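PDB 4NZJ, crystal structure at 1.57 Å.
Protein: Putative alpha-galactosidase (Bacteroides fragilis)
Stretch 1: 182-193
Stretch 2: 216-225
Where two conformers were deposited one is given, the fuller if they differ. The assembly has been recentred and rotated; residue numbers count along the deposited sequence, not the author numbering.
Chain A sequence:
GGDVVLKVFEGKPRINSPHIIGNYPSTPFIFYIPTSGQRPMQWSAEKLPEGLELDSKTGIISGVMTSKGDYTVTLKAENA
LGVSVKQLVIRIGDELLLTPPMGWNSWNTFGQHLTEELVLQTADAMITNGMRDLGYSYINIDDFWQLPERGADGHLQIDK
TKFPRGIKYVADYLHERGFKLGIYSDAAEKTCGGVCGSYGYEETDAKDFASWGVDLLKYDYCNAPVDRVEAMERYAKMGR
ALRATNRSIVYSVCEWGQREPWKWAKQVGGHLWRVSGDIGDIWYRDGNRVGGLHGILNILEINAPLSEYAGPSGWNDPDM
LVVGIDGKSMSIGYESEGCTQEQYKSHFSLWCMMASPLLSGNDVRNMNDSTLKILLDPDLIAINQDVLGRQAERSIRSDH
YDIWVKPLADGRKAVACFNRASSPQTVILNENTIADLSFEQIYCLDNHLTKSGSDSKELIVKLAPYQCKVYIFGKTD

Stretch 1, residues 182-193: GIYSDAAEKTCG
Stretch 2 216-225: LLKYDYCNAP

A parallel strand pair can be extended past its last rung by side-chain bonds and, as in this putative α-galactosidase, a disulfide between the loops that follow; residues 182-193 and 216-225 illustrate the principle. The covalent tie is a disulfide, C192 SG to C222 SG at 2.0 Å, with chi3 of 90° and both cysteines in the m rotamer. Among the polar contacts, Y184 OH donates to D220 OD2 at 2.7 Å; a t rotamer with chi2 of -83° carries the phenol along the sheet, two residues past its own register partner. D186, also t (chi2 -73°), accepts a weak bond from C222 N to its OD2 at 3.0 Å, while its OD1 lies 2.6 Å from C222 O. The carboxylates of D186 and D220 are near neighbours, OD2 to OD2 being 4.3 Å.

The backbone ladder beneath these groups runs in one direction. Strands 182-186 and 216-220 are parallel, their axes 24° apart and 4.5 Å at closest approach, with G182 opposite L216 and D186 opposite D220. I183 and S185 use both their N and O atoms, and A187 adds its N: I183 N to L216 O, 2.9 Å; K218 N to I183 O, 2.9 Å; S185 N to K218 O, 3.0 Å; D220 N to S185 O, 2.9 Å; and A187 N to D220 O, 2.8 Å. CA-H...O contacts reinforce the ladder, as from Y184 CA to K218 O at 3.4 Å.

Beyond the strands, phi/psi of -82/50 at A187 break the strand, and A188 follows extended at -158/-180. Stretch 2 makes a type II turn from Y221 to A224, with N223 at 66/15. N223 (m, chi2 -52°) spans the gap, its ND2 donating to K190 O at 3.0 Å. One water donates to E189 OE1 (2.9 Å) and N223 O (2.8 Å); another donates to C192 O (3.0 Å) and accepts from N223 ND2 (3.1 Å).

Packing follows the alternation of the strands. Y184, K218, D186 and D220 share one face with L216, and K218 CD meets the edge of the Y184 ring, 3.9 Å from CD2. On the other face, I183 CG2 touches L217 CD1 at 3.8 Å, and S185 lies beside Y219. The Y219 ring (t, chi2 45°) has A187 N over one face, and its CE2 is 3.6 Å from A187 CB. That methyl also reaches Y221 CD1 at 4.0 Å. Altogether the contact buries 838 Å².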

# COMPACT_ATOMS: atom_id res chain seq x y z
N GLY A 182 -8.10 9.13 -2.53
CA GLY A 182 -7.86 8.73 -3.90
C GLY A 182 -9.11 8.85 -4.76
O GLY A 182 -10.24 8.74 -4.26
N ILE A 183 -8.90 9.10 -6.05
CA ILE A 183 -9.99 9.20 -7.00
C ILE A 183 -9.59 8.43 -8.24
O ILE A 183 -8.45 7.96 -8.35
CB ILE A 183 -10.36 10.68 -7.29
CG1 ILE A 183 -11.82 10.81 -7.74
CG2 ILE A 183 -9.40 11.30 -8.31
CD1 ILE A 183 -12.40 12.18 -7.45
N TYR A 184 -10.53 8.27 -9.16
CA TYR A 184 -10.38 7.39 -10.29
C TYR A 184 -10.76 8.10 -11.58
O TYR A 184 -11.78 8.79 -11.65
CB TYR A 184 -11.28 6.17 -10.09
CG TYR A 184 -11.41 5.26 -11.30
CD1 TYR A 184 -12.32 5.55 -12.30
CD2 TYR A 184 -10.62 4.12 -11.43
CE1 TYR A 184 -12.45 4.73 -13.41
CE2 TYR A 184 -10.74 3.30 -12.54
CZ TYR A 184 -11.66 3.61 -13.53
OH TYR A 184 -11.79 2.80 -14.64
N SER A 185 -9.96 7.91 -12.62
CA SER A 185 -10.38 8.25 -13.97
C SER A 185 -9.74 7.29 -14.96
O SER A 185 -9.20 6.25 -14.56
CB SER A 185 -10.05 9.70 -14.30
OG SER A 185 -10.68 10.07 -15.53
N ASP A 186 -9.84 7.61 -16.24
CA ASP A 186 -9.44 6.69 -17.30
C ASP A 186 -8.88 7.52 -18.45
O ASP A 186 -9.40 8.61 -18.74
CB ASP A 186 -10.67 5.90 -17.74
CG ASP A 186 -10.34 4.75 -18.66
OD1 ASP A 186 -10.02 5.00 -19.84
OD2 ASP A 186 -10.46 3.58 -18.21
N ALA A 187 -7.87 6.98 -19.12
CA ALA A 187 -7.20 7.65 -20.25
C ALA A 187 -7.96 7.47 -21.56
O ALA A 187 -7.38 7.10 -22.59
CB ALA A 187 -5.78 7.14 -20.39
N ALA A 188 -9.25 7.76 -21.52
CA ALA A 188 -10.13 7.65 -22.67
C ALA A 188 -11.34 8.55 -22.43
O ALA A 188 -11.44 9.20 -21.38
CB ALA A 188 -10.56 6.20 -22.87
N GLU A 189 -12.25 8.57 -23.38
CA GLU A 189 -13.47 9.35 -23.27
C GLU A 189 -14.41 8.75 -22.22
O GLU A 189 -15.18 9.46 -21.57
CB GLU A 189 -14.16 9.43 -24.65
CG GLU A 189 -13.32 10.09 -25.75
CD GLU A 189 -12.32 9.16 -26.44
OE1 GLU A 189 -12.12 8.00 -25.99
OE2 GLU A 189 -11.71 9.59 -27.44
N LYS A 190 -14.33 7.43 -22.04
CA LYS A 190 -15.18 6.72 -21.08
C LYS A 190 -14.36 5.77 -20.22
O LYS A 190 -13.39 5.17 -20.68
CB LYS A 190 -16.25 5.92 -21.82
CG LYS A 190 -17.22 6.75 -22.64
CD LYS A 190 -18.23 7.47 -21.75
CE LYS A 190 -19.27 8.19 -22.60
NZ LYS A 190 -20.47 8.58 -21.80
N THR A 191 -14.78 5.61 -18.96
CA THR A 191 -14.10 4.70 -18.04
C THR A 191 -14.50 3.25 -18.33
O THR A 191 -15.35 3.00 -19.18
CB THR A 191 -14.48 4.98 -16.57
OG1 THR A 191 -15.86 4.68 -16.36
CG2 THR A 191 -14.19 6.44 -16.19
N CYS A 192 -13.89 2.32 -17.60
CA CYS A 192 -14.25 0.90 -17.73
C CYS A 192 -15.75 0.70 -17.53
O CYS A 192 -16.39 -0.03 -18.29
CB CYS A 192 -13.47 0.04 -16.73
SG CYS A 192 -11.68 0.08 -16.96
N GLY A 193 -16.32 1.37 -16.53
CA GLY A 193 -17.75 1.28 -16.23
C GLY A 193 -18.67 2.04 -17.17
O GLY A 193 -19.89 1.86 -17.14
N LEU A 216 -4.42 11.14 -4.55
CA LEU A 216 -4.03 10.02 -5.39
C LEU A 216 -5.00 9.90 -6.55
O LEU A 216 -6.21 10.07 -6.36
CB LEU A 216 -4.00 8.73 -4.56
CG LEU A 216 -3.70 7.40 -5.28
CD1 LEU A 216 -3.06 6.40 -4.32
CD2 LEU A 216 -4.96 6.80 -5.89
N LEU A 217 -4.47 9.63 -7.73
CA LEU A 217 -5.27 9.33 -8.91
C LEU A 217 -4.92 7.94 -9.42
O LEU A 217 -3.75 7.68 -9.73
CB LEU A 217 -5.02 10.34 -10.02
CG LEU A 217 -5.72 10.02 -11.35
CD1 LEU A 217 -7.23 10.06 -11.18
CD2 LEU A 217 -5.28 10.96 -12.47
N LYS A 218 -5.93 7.07 -9.49
CA LYS A 218 -5.83 5.81 -10.21
C LYS A 218 -6.31 6.08 -11.63
O LYS A 218 -7.43 6.54 -11.84
CB LYS A 218 -6.70 4.74 -9.54
CG LYS A 218 -6.76 3.44 -10.31
CD LYS A 218 -7.65 2.41 -9.63
CE LYS A 218 -8.03 1.28 -10.59
NZ LYS A 218 -9.14 0.47 -10.03
N TYR A 219 -5.46 5.78 -12.61
CA TYR A 219 -5.72 6.15 -13.99
C TYR A 219 -5.75 4.89 -14.86
O TYR A 219 -4.72 4.30 -15.17
CB TYR A 219 -4.68 7.15 -14.46
CG TYR A 219 -5.10 8.06 -15.61
CD1 TYR A 219 -6.35 8.68 -15.62
CD2 TYR A 219 -4.23 8.34 -16.66
CE1 TYR A 219 -6.73 9.52 -16.65
CE2 TYR A 219 -4.59 9.19 -17.70
CZ TYR A 219 -5.85 9.78 -17.68
OH TYR A 219 -6.22 10.63 -18.70
N ASP A 220 -6.96 4.50 -15.22
CA ASP A 220 -7.25 3.24 -15.90
C ASP A 220 -7.10 3.41 -17.41
O ASP A 220 -7.06 4.53 -17.92
CB ASP A 220 -8.69 2.83 -15.55
CG ASP A 220 -8.90 1.34 -15.51
OD1 ASP A 220 -8.11 0.58 -16.11
OD2 ASP A 220 -9.89 0.94 -14.86
N TYR A 221 -7.03 2.29 -18.13
CA TYR A 221 -6.74 2.32 -19.56
C TYR A 221 -7.84 1.69 -20.42
O TYR A 221 -7.59 1.35 -21.58
CB TYR A 221 -5.37 1.67 -19.84
CG TYR A 221 -4.78 2.16 -21.14
CD1 TYR A 221 -4.44 3.50 -21.29
CD2 TYR A 221 -4.59 1.31 -22.23
CE1 TYR A 221 -3.93 3.98 -22.48
CE2 TYR A 221 -4.08 1.78 -23.42
CZ TYR A 221 -3.76 3.12 -23.54
OH TYR A 221 -3.27 3.60 -24.72
N CYS A 222 -9.05 1.55 -19.89
CA CYS A 222 -10.16 1.05 -20.70
C CYS A 222 -10.48 1.98 -21.86
O CYS A 222 -10.36 3.21 -21.74
CB CYS A 222 -11.43 0.85 -19.86
SG CYS A 222 -11.37 -0.62 -18.82
N ASN A 223 -10.87 1.39 -22.99
CA ASN A 223 -11.31 2.14 -24.17
C ASN A 223 -10.24 2.97 -24.85
O ASN A 223 -10.55 3.82 -25.68
CB ASN A 223 -12.52 3.02 -23.82
CG ASN A 223 -13.67 2.22 -23.26
OD1 ASN A 223 -14.09 1.24 -23.86
ND2 ASN A 223 -14.17 2.62 -22.09
N ALA A 224 -8.97 2.72 -24.51
CA ALA A 224 -7.84 3.40 -25.13
C ALA A 224 -7.13 2.45 -26.09
O ALA A 224 -7.25 1.23 -25.95
CB ALA A 224 -6.89 3.90 -24.07
N PRO A 225 -6.39 3.00 -27.07
CA PRO A 225 -5.73 2.12 -28.04
C PRO A 225 -4.67 1.22 -27.41
O PRO A 225 -3.97 1.64 -26.48
CB PRO A 225 -5.08 3.10 -29.02
CG PRO A 225 -5.85 4.37 -28.87
CD PRO A 225 -6.22 4.42 -27.42
O HOH W 1 -9.73 6.42 -26.43
O HOH W 2 -16.65 1.11 -21.05